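Local coordinates for protein trans-2-enoyl-CoA reductase [NADH] (Treponema denticola ATCC 35405, PDB 4GGO) that catalyses the NADH-dependent reduction of the carbon-carbon double bond of trans-2-enoyl-CoA thioesters such as crotonyl-CoA, a step in bacterial fatty acid synthesis, at residues R212-L217 with K265-I270; I228-S233 with T316-E321; Y62-R67 with W97-A102. One frame throughout, in Å; residues are numbered along the deposited sequence.

Interaction 1: residues R212-L217 with K265-I270; sequences RWIKQL and KENPSI
I214 faces I270 where helix 208-219 packs against the turn that follows helix 248-266. From CB of I214, which points at the opposing segment, the two branches part ways. CG2 lies anti to the backbone N and carries the contact: its methyl meets CD1 of I270 at 3.8 Å and also lies near the side chain of N267. CG1 sits beside the backbone N instead (chi1 -59°), and a further bend at chi2 takes CD1 toward the sheet, where it packs against T229. The two isoleucine side chains approach each other at a slant, and L223 touches both of them, so the buried half of the contact is a small aliphatic cluster.

Nearer the surface the pairing turns polar but loose. K215 leaves its helix to one side, then bends at chi3 and chi4, which brings NZ within 4.1 Å of OE1 of E266. E266 runs extended beyond CG to meet it. At that separation any attraction between these exposed, oppositely charged groups is probably weak and screened by solvent.

The second segment changes direction here. N267 is the first residue to leave helical geometry, and a type I turn from N267 to I270, closed by I270 N to N267 O at 3.0 Å, leads the chain from the helix into the next strand of the sheet. The contact thus packs one helix of the sheet's outer layer against the helix-to-strand turn of a neighbouring beta-alpha-beta crossover in a Rossmann-type fold.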
loop_
_atom_site.group_PDB
_atom_site.type_symbol
_atom_site.label_atom_id
_atom_site.label_comp_id
_atom_site.label_asym_id
_atom_site.label_seq_id
_atom_site.Cartn_x
_atom_site.Cartn_y
_atom_site.Cartn_z
ATOM N N ARG A 212 -7.860 2.328 -17.177
ATOM C CA ARG A 212 -7.181 1.888 -18.389
ATOM C C ARG A 212 -6.841 0.404 -18.297
ATOM O O ARG A 212 -6.989 -0.335 -19.271
ATOM C CB ARG A 212 -5.915 2.713 -18.630
ATOM C CG ARG A 212 -5.347 2.581 -20.037
ATOM C CD ARG A 212 -4.069 3.390 -20.195
ATOM N NE ARG A 212 -3.549 3.347 -21.559
ATOM C CZ ARG A 212 -3.723 4.311 -22.458
ATOM N NH1 ARG A 212 -4.402 5.405 -22.139
ATOM N NH2 ARG A 212 -3.212 4.185 -23.676
ATOM N N TRP A 213 -6.389 -0.026 -17.121
ATOM C CA TRP A 213 -6.107 -1.437 -16.876
ATOM C C TRP A 213 -7.360 -2.284 -17.066
ATOM O O TRP A 213 -7.327 -3.314 -17.736
ATOM C CB TRP A 213 -5.555 -1.646 -15.464
ATOM C CG TRP A 213 -4.064 -1.537 -15.360
ATOM C CD1 TRP A 213 -3.346 -0.446 -14.966
ATOM C CD2 TRP A 213 -3.108 -2.563 -15.649
ATOM N NE1 TRP A 213 -2.001 -0.727 -14.995
ATOM C CE2 TRP A 213 -1.828 -2.022 -15.411
ATOM C CE3 TRP A 213 -3.208 -3.886 -16.090
ATOM C CZ2 TRP A 213 -0.660 -2.758 -15.598
ATOM C CZ3 TRP A 213 -2.047 -4.616 -16.272
ATOM C CH2 TRP A 213 -0.790 -4.050 -16.026
ATOM N N ILE A 214 -8.465 -1.835 -16.476
ATOM C CA ILE A 214 -9.721 -2.575 -16.534
ATOM C C ILE A 214 -10.288 -2.651 -17.950
ATOM O O ILE A 214 -10.665 -3.727 -18.415
ATOM C CB ILE A 214 -10.780 -1.966 -15.592
ATOM C CG1 ILE A 214 -10.273 -1.967 -14.147
ATOM C CG2 ILE A 214 -12.092 -2.726 -15.698
ATOM C CD1 ILE A 214 -9.897 -3.340 -13.633
ATOM N N LYS A 215 -10.343 -1.510 -18.632
ATOM C CA LYS A 215 -10.900 -1.449 -19.982
ATOM C C LYS A 215 -10.127 -2.310 -20.980
ATOM O O LYS A 215 -10.722 -2.930 -21.861
ATOM C CB LYS A 215 -10.977 0.001 -20.474
ATOM C CG LYS A 215 -12.004 0.851 -19.737
ATOM C CD LYS A 215 -11.974 2.297 -20.210
ATOM C CE LYS A 215 -12.476 2.428 -21.638
ATOM N NZ LYS A 215 -13.916 2.063 -21.755
ATOM N N GLN A 216 -8.805 -2.351 -20.838
ATOM C CA GLN A 216 -7.975 -3.180 -21.707
ATOM C C GLN A 216 -8.188 -4.666 -21.432
ATOM O O GLN A 216 -8.293 -5.469 -22.359
ATOM C CB GLN A 216 -6.493 -2.826 -21.562
ATOM C CG GLN A 216 -6.096 -1.509 -22.213
ATOM C CD GLN A 216 -4.592 -1.351 -22.332
ATOM O OE1 GLN A 216 -3.843 -2.318 -22.193
ATOM N NE2 GLN A 216 -4.142 -0.129 -22.588
ATOM N N LEU A 217 -8.250 -5.025 -20.153
ATOM C CA LEU A 217 -8.475 -6.412 -19.757
ATOM C C LEU A 217 -9.866 -6.883 -20.171
ATOM O O LEU A 217 -10.040 -8.018 -20.616
ATOM C CB LEU A 217 -8.286 -6.577 -18.246
ATOM C CG LEU A 217 -6.854 -6.451 -17.720
ATOM C CD1 LEU A 217 -6.835 -6.463 -16.200
ATOM C CD2 LEU A 217 -5.976 -7.560 -18.273
ATOM N N LYS A 265 -20.694 1.412 -13.755
ATOM C CA LYS A 265 -21.752 1.820 -14.670
ATOM C C LYS A 265 -21.611 1.177 -16.047
ATOM O O LYS A 265 -22.595 0.734 -16.638
ATOM C CB LYS A 265 -21.757 3.343 -14.801
ATOM C CG LYS A 265 -23.100 3.975 -14.502
ATOM C CD LYS A 265 -22.958 5.438 -14.139
ATOM C CE LYS A 265 -23.353 5.641 -12.703
ATOM N NZ LYS A 265 -22.525 4.738 -11.856
ATOM N N GLU A 266 -20.379 1.122 -16.544
ATOM C CA GLU A 266 -20.104 0.656 -17.900
ATOM C C GLU A 266 -19.865 -0.852 -17.955
ATOM O O GLU A 266 -19.936 -1.465 -19.022
ATOM C CB GLU A 266 -18.907 1.420 -18.471
ATOM C CG GLU A 266 -19.098 2.933 -18.436
ATOM C CD GLU A 266 -17.862 3.701 -18.857
ATOM O OE1 GLU A 266 -16.795 3.073 -19.025
ATOM O OE2 GLU A 266 -17.959 4.937 -19.017
ATOM N N ASN A 267 -19.578 -1.444 -16.801
ATOM C CA ASN A 267 -19.425 -2.890 -16.704
ATOM C C ASN A 267 -20.365 -3.469 -15.652
ATOM O O ASN A 267 -19.983 -3.626 -14.495
ATOM C CB ASN A 267 -17.981 -3.279 -16.363
ATOM C CG ASN A 267 -16.948 -2.550 -17.209
ATOM O OD1 ASN A 267 -17.041 -1.345 -17.427
ATOM N ND2 ASN A 267 -15.944 -3.283 -17.672
ATOM N N PRO A 268 -21.607 -3.787 -16.045
ATOM C CA PRO A 268 -22.579 -4.372 -15.114
ATOM C C PRO A 268 -22.130 -5.727 -14.570
ATOM O O PRO A 268 -22.711 -6.231 -13.608
ATOM C CB PRO A 268 -23.831 -4.542 -15.979
ATOM C CG PRO A 268 -23.691 -3.511 -17.045
ATOM C CD PRO A 268 -22.217 -3.467 -17.345
ATOM N N SER A 269 -21.102 -6.304 -15.185
ATOM C CA SER A 269 -20.579 -7.598 -14.771
ATOM C C SER A 269 -19.357 -7.450 -13.868
ATOM O O SER A 269 -18.586 -8.394 -13.703
ATOM C CB SER A 269 -20.210 -8.427 -16.000
ATOM O OG SER A 269 -19.184 -7.800 -16.750
ATOM N N ILE A 270 -19.181 -6.267 -13.288
ATOM C CA ILE A 270 -18.010 -6.004 -12.457
ATOM C C ILE A 270 -18.386 -5.396 -11.107
ATOM O O ILE A 270 -19.474 -4.842 -10.942
ATOM C CB ILE A 270 -16.994 -5.089 -13.183
ATOM C CG1 ILE A 270 -15.561 -5.526 -12.877
ATOM C CG2 ILE A 270 -17.216 -3.623 -12.820
ATOM C CD1 ILE A 270 -14.515 -4.780 -13.676
#

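Interaction 2: residues I228-S233 with T316-E321; sequences ITLAYS and TRLYAE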
loop_
_atom_site.group_PDB
_atom_site.type_symbol
_atom_site.label_atom_id
_atom_site.label_comp_id
_atom_site.label_asym_id
_atom_site.label_seq_id
_atom_site.Cartn_x
_atom_site.Cartn_y
_atom_site.Cartn_z
ATOM N N ILE A 228 -13.952 -8.631 -8.955
ATOM C CA ILE A 228 -13.755 -7.556 -7.992
ATOM C C ILE A 228 -12.491 -6.774 -8.325
ATOM O O ILE A 228 -11.434 -7.362 -8.550
ATOM C CB ILE A 228 -13.619 -8.105 -6.561
ATOM C CG1 ILE A 228 -14.892 -8.845 -6.143
ATOM C CG2 ILE A 228 -13.303 -6.981 -5.584
ATOM C CD1 ILE A 228 -14.808 -9.467 -4.767
ATOM N N THR A 229 -12.597 -5.452 -8.370
ATOM C CA THR A 229 -11.407 -4.619 -8.502
ATOM C C THR A 229 -11.403 -3.494 -7.468
ATOM O O THR A 229 -12.412 -2.821 -7.257
ATOM C CB THR A 229 -11.214 -4.076 -9.945
ATOM O OG1 THR A 229 -9.978 -3.355 -10.026
ATOM C CG2 THR A 229 -12.362 -3.167 -10.355
ATOM N N LEU A 230 -10.262 -3.311 -6.811
ATOM C CA LEU A 230 -10.148 -2.339 -5.733
ATOM C C LEU A 230 -8.981 -1.390 -5.957
ATOM O O LEU A 230 -7.946 -1.780 -6.491
ATOM C CB LEU A 230 -9.953 -3.048 -4.390
ATOM C CG LEU A 230 -10.893 -4.192 -4.014
ATOM C CD1 LEU A 230 -10.515 -4.751 -2.650
ATOM C CD2 LEU A 230 -12.334 -3.727 -4.017
ATOM N N ALA A 231 -9.160 -0.140 -5.543
ATOM C CA ALA A 231 -8.066 0.817 -5.499
ATOM C C ALA A 231 -7.947 1.338 -4.073
ATOM O O ALA A 231 -8.925 1.811 -3.493
ATOM C CB ALA A 231 -8.308 1.960 -6.472
ATOM N N TYR A 232 -6.752 1.235 -3.505
ATOM C CA TYR A 232 -6.535 1.635 -2.122
ATOM C C TYR A 232 -6.392 3.146 -1.994
ATOM O O TYR A 232 -5.868 3.811 -2.889
ATOM C CB TYR A 232 -5.314 0.922 -1.544
ATOM C CG TYR A 232 -5.504 -0.572 -1.423
ATOM C CD1 TYR A 232 -6.739 -1.106 -1.075
ATOM C CD2 TYR A 232 -4.457 -1.451 -1.666
ATOM C CE1 TYR A 232 -6.926 -2.471 -0.964
ATOM C CE2 TYR A 232 -4.633 -2.821 -1.558
ATOM C CZ TYR A 232 -5.871 -3.325 -1.207
ATOM O OH TYR A 232 -6.060 -4.684 -1.096
ATOM N N SER A 233 -6.871 3.680 -0.875
ATOM C CA SER A 233 -6.841 5.115 -0.636
ATOM C C SER A 233 -6.819 5.415 0.859
ATOM O O SER A 233 -6.708 4.508 1.681
ATOM C CB SER A 233 -8.047 5.788 -1.291
ATOM O OG SER A 233 -7.992 7.192 -1.126
ATOM N N THR A 316 -5.589 -9.041 5.300
ATOM C CA THR A 316 -6.233 -10.298 5.663
ATOM C C THR A 316 -7.646 -10.038 6.178
ATOM O O THR A 316 -8.573 -10.781 5.859
ATOM C CB THR A 316 -5.432 -11.092 6.713
ATOM O OG1 THR A 316 -5.079 -10.235 7.805
ATOM C CG2 THR A 316 -4.172 -11.675 6.094
ATOM N N ARG A 317 -7.812 -8.972 6.959
ATOM C CA ARG A 317 -9.139 -8.586 7.432
ATOM C C ARG A 317 -10.015 -8.145 6.264
ATOM O O ARG A 317 -11.211 -8.439 6.228
ATOM C CB ARG A 317 -9.055 -7.476 8.487
ATOM C CG ARG A 317 -10.417 -6.971 8.951
ATOM C CD ARG A 317 -10.365 -6.357 10.347
ATOM N NE ARG A 317 -9.672 -5.072 10.382
ATOM C CZ ARG A 317 -10.267 -3.896 10.201
ATOM N NH1 ARG A 317 -11.568 -3.840 9.959
ATOM N NH2 ARG A 317 -9.560 -2.775 10.259
ATOM N N LEU A 318 -9.409 -7.445 5.310
ATOM C CA LEU A 318 -10.103 -7.017 4.099
ATOM C C LEU A 318 -10.676 -8.203 3.323
ATOM O O LEU A 318 -11.841 -8.192 2.932
ATOM C CB LEU A 318 -9.160 -6.218 3.198
ATOM C CG LEU A 318 -9.697 -5.846 1.813
ATOM C CD1 LEU A 318 -10.848 -4.853 1.919
ATOM C CD2 LEU A 318 -8.581 -5.293 0.936
ATOM N N TYR A 319 -9.851 -9.221 3.098
ATOM C CA TYR A 319 -10.283 -10.416 2.379
ATOM C C TYR A 319 -11.359 -11.174 3.150
ATOM O O TYR A 319 -12.404 -11.529 2.601
ATOM C CB TYR A 319 -9.094 -11.347 2.125
ATOM C CG TYR A 319 -8.291 -11.048 0.875
ATOM C CD1 TYR A 319 -7.480 -9.922 0.791
ATOM C CD2 TYR A 319 -8.320 -11.913 -0.213
ATOM C CE1 TYR A 319 -6.735 -9.658 -0.352
ATOM C CE2 TYR A 319 -7.582 -11.658 -1.356
ATOM C CZ TYR A 319 -6.790 -10.529 -1.420
ATOM O OH TYR A 319 -6.052 -10.275 -2.556
ATOM N N ALA A 320 -11.098 -11.415 4.429
ATOM C CA ALA A 320 -11.961 -12.261 5.244
ATOM C C ALA A 320 -13.265 -11.588 5.671
ATOM O O ALA A 320 -14.299 -12.246 5.783
ATOM C CB ALA A 320 -11.201 -12.759 6.463
ATOM N N GLU A 321 -13.217 -10.280 5.906
ATOM C CA GLU A 321 -14.355 -9.578 6.496
ATOM C C GLU A 321 -15.021 -8.556 5.574
ATOM O O GLU A 321 -15.937 -7.849 5.994
ATOM C CB GLU A 321 -13.942 -8.907 7.808
ATOM C CG GLU A 321 -13.670 -9.873 8.950
ATOM C CD GLU A 321 -14.943 -10.359 9.619
ATOM O OE1 GLU A 321 -15.319 -9.791 10.667
ATOM O OE2 GLU A 321 -15.568 -11.306 9.099
#
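In this Rossmann-type core, strand 227-233 of the parallel sheet is covered by helix 311-323, and within residues 316-321 it is L318 that meets the strand, reaching L230 and Y232 together. One methyl does the touching. With CG anti to the backbone N of its residue (chi1 173°), L318 projects from the helix toward the sheet and places CD2 against both partners. L230 comes the other way, its CD1 4.1 Å from L318 CD2, so these two leucines meet tip to tip.

Y232 approaches L318 from the opposite direction, its ring carried toward the helix although its CB points to one side of it. The methyl lies at the edge of the ring, near its plane, and not over a face: CD2 of L318 is 3.8 Å from CE1 of Y232 and 3.3 Å from its OH. That hydroxyl therefore has a hydrocarbon neighbour close by, while its polar need is met by a hydrogen bond with OG of S66, on helix 61-74.

Alternation along the strand sorts the residues: L230 and the ring end of Y232 lie on the side of this helix, whereas A231 and S233 pack on L256 of helix 248-266. Y232 also lies next to Y62, which binds NAD(+). The arrangement is the helix-on-sheet packing of a three-layer alpha/beta/alpha Rossmann fold, at the end of a strand that leads to the substrate-binding residue Y234.

Interaction 3: residues Y62-R67 with W97-A102; sequences YGLASR and WYNNLA
A buried helix-to-helix contact joins L64 and R67 of helix 61-74 to N99 and N100 of helix 95-110, two helices that connect strands of the parallel sheet. L64 reaches across with its CG anti to the backbone N (chi1 174°), and its CD2 methyl comes 4.0 Å from ND2 of N99; the two side chains meet nearly at a right angle. ND2 of N99 has its own partner, a hydrogen bond to the carbonyl of S59. S59 belongs to the NAD(+)-binding loop that links strand 52-56 to helix 61-74, the first beta-alpha unit of the Rossmann fold, so N99 ties the second helix to that loop.

Beside this, the pairing is mediated by water. R67 stretches out fully, and its NH1 stands 4.4 Å from OD1 of N100, near the plane of the guanidinium but too far for a direct bond. One water bridges them, accepting from R67 NH1 at 3.2 Å and donating to N100 OD1 at 2.8 Å. Hydrogen bonds to T78 and T116 steady the guanidinium, while S82 takes the ND2 end of N100 and fixes which way the amide faces. The side chain of N100 also lies about 4 Å from that of E84, which plays an important role in discriminating NADH against NADPH.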
loop_
_atom_site.group_PDB
_atom_site.type_symbol
_atom_site.label_atom_id
_atom_site.label_comp_id
_atom_site.label_asym_id
_atom_site.label_seq_id
_atom_site.Cartn_x
_atom_site.Cartn_y
_atom_site.Cartn_z
ATOM N N TYR A 62 0.540 -2.425 1.015
ATOM C CA TYR A 62 -0.764 -3.058 0.866
ATOM C C TYR A 62 -0.824 -3.973 -0.353
ATOM O O TYR A 62 -1.553 -4.965 -0.359
ATOM C CB TYR A 62 -1.861 -1.993 0.794
ATOM C CG TYR A 62 -2.128 -1.308 2.118
ATOM C CD1 TYR A 62 -2.255 -2.046 3.290
ATOM C CD2 TYR A 62 -2.244 0.075 2.200
ATOM C CE1 TYR A 62 -2.500 -1.429 4.504
ATOM C CE2 TYR A 62 -2.485 0.703 3.410
ATOM C CZ TYR A 62 -2.611 -0.054 4.558
ATOM O OH TYR A 62 -2.852 0.563 5.765
ATOM N N GLY A 63 -0.055 -3.635 -1.384
ATOM C CA GLY A 63 0.006 -4.457 -2.579
ATOM C C GLY A 63 0.614 -5.815 -2.291
ATOM O O GLY A 63 0.050 -6.846 -2.651
ATOM N N LEU A 64 1.770 -5.811 -1.633
ATOM C CA LEU A 64 2.446 -7.044 -1.245
ATOM C C LEU A 64 1.571 -7.903 -0.334
ATOM O O LEU A 64 1.486 -9.120 -0.503
ATOM C CB LEU A 64 3.770 -6.724 -0.545
ATOM C CG LEU A 64 4.547 -7.896 0.055
ATOM C CD1 LEU A 64 4.913 -8.912 -1.016
ATOM C CD2 LEU A 64 5.790 -7.398 0.780
ATOM N N ALA A 65 0.919 -7.263 0.631
ATOM C CA ALA A 65 0.049 -7.973 1.560
ATOM C C ALA A 65 -1.158 -8.567 0.839
ATOM O O ALA A 65 -1.666 -9.621 1.223
ATOM C CB ALA A 65 -0.399 -7.047 2.684
ATOM N N SER A 66 -1.605 -7.887 -0.211
ATOM C CA SER A 66 -2.737 -8.348 -1.006
ATOM C C SER A 66 -2.387 -9.603 -1.797
ATOM O O SER A 66 -3.204 -10.514 -1.931
ATOM C CB SER A 66 -3.212 -7.247 -1.954
ATOM O OG SER A 66 -3.559 -6.074 -1.237
ATOM N N ARG A 67 -1.167 -9.645 -2.323
ATOM C CA ARG A 67 -0.715 -10.800 -3.086
ATOM C C ARG A 67 -0.483 -11.982 -2.153
ATOM O O ARG A 67 -0.874 -13.110 -2.454
ATOM C CB ARG A 67 0.560 -10.473 -3.866
ATOM C CG ARG A 67 0.793 -11.386 -5.060
ATOM C CD ARG A 67 2.124 -11.104 -5.743
ATOM N NE ARG A 67 2.324 -11.974 -6.898
ATOM C CZ ARG A 67 3.433 -12.010 -7.630
ATOM N NH1 ARG A 67 4.458 -11.225 -7.328
ATOM N NH2 ARG A 67 3.518 -12.837 -8.663
ATOM N N TRP A 97 12.309 -5.380 -5.092
ATOM C CA TRP A 97 12.942 -6.406 -5.914
ATOM C C TRP A 97 13.191 -7.655 -5.080
ATOM O O TRP A 97 12.843 -8.762 -5.487
ATOM C CB TRP A 97 14.259 -5.887 -6.503
ATOM C CG TRP A 97 14.869 -6.790 -7.536
ATOM C CD1 TRP A 97 14.418 -7.005 -8.806
ATOM C CD2 TRP A 97 16.056 -7.583 -7.393
ATOM N NE1 TRP A 97 15.244 -7.889 -9.459
ATOM C CE2 TRP A 97 16.256 -8.259 -8.614
ATOM C CE3 TRP A 97 16.964 -7.791 -6.351
ATOM C CZ2 TRP A 97 17.327 -9.127 -8.820
ATOM C CZ3 TRP A 97 18.027 -8.654 -6.558
ATOM C CH2 TRP A 97 18.199 -9.310 -7.783
ATOM N N TYR A 98 13.785 -7.467 -3.907
ATOM C CA TYR A 98 14.053 -8.573 -2.995
ATOM C C TYR A 98 12.754 -9.201 -2.496
ATOM O O TYR A 98 12.656 -10.425 -2.371
ATOM C CB TYR A 98 14.914 -8.106 -1.818
ATOM C CG TYR A 98 16.252 -7.539 -2.243
ATOM C CD1 TYR A 98 17.284 -8.376 -2.649
ATOM C CD2 TYR A 98 16.482 -6.170 -2.241
ATOM C CE1 TYR A 98 18.509 -7.866 -3.041
ATOM C CE2 TYR A 98 17.704 -5.650 -2.631
ATOM C CZ TYR A 98 18.713 -6.502 -3.030
ATOM O OH TYR A 98 19.930 -5.992 -3.419
ATOM N N ASN A 99 11.760 -8.360 -2.221
ATOM C CA ASN A 99 10.441 -8.834 -1.814
ATOM C C ASN A 99 9.817 -9.754 -2.860
ATOM O O ASN A 99 9.297 -10.818 -2.527
ATOM C CB ASN A 99 9.501 -7.659 -1.527
ATOM C CG ASN A 99 9.862 -6.918 -0.254
ATOM O OD1 ASN A 99 10.619 -7.418 0.579
ATOM N ND2 ASN A 99 9.308 -5.723 -0.090
ATOM N N ASN A 100 9.874 -9.337 -4.122
ATOM C CA ASN A 100 9.352 -10.148 -5.219
ATOM C C ASN A 100 10.082 -11.479 -5.357
ATOM O O ASN A 100 9.465 -12.506 -5.646
ATOM C CB ASN A 100 9.415 -9.384 -6.545
ATOM C CG ASN A 100 8.395 -8.268 -6.626
ATOM O OD1 ASN A 100 7.419 -8.247 -5.877
ATOM N ND2 ASN A 100 8.611 -7.335 -7.546
ATOM N N LEU A 101 11.397 -11.456 -5.160
ATOM C CA LEU A 101 12.196 -12.675 -5.215
ATOM C C LEU A 101 11.786 -13.628 -4.100
ATOM O O LEU A 101 11.646 -14.830 -4.318
ATOM C CB LEU A 101 13.688 -12.354 -5.102
ATOM C CG LEU A 101 14.320 -11.533 -6.226
ATOM C CD1 LEU A 101 15.816 -11.391 -5.996
ATOM C CD2 LEU A 101 14.037 -12.155 -7.586
ATOM N N ALA A 102 11.593 -13.075 -2.906
ATOM C CA ALA A 102 11.177 -13.862 -1.752
ATOM C C ALA A 102 9.793 -14.463 -1.970
ATOM O O ALA A 102 9.563 -15.633 -1.667
ATOM C CB ALA A 102 11.196 -13.009 -0.495
HETATM O O HOH W 1 5.360 -9.661 -4.630
#

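All three contacts are built on one parallel sheet. Along the chain interaction 3 comes first and closes before the others open; interactions 1 and 2 then interleave, strand 227-233 falling between the two segments of interaction 1. Interaction 1 lies on the face of the sheet where T229 points, I270 CD1 packing on T229 CG2 at 4.3 Å, and interaction 2 on the other, their centres 18 Å apart. Interactions 2 and 3, 16 Å apart, meet at helix 61-74, where Y319 OH probably hydrogen-bonds S66 O at 2.9 Å. Interaction 1 stays about 12 Å from interaction 3 at the nearest atoms. Interaction 2 is the one that touches both others, and it lies beside the NAD(+)-binding residue Y62.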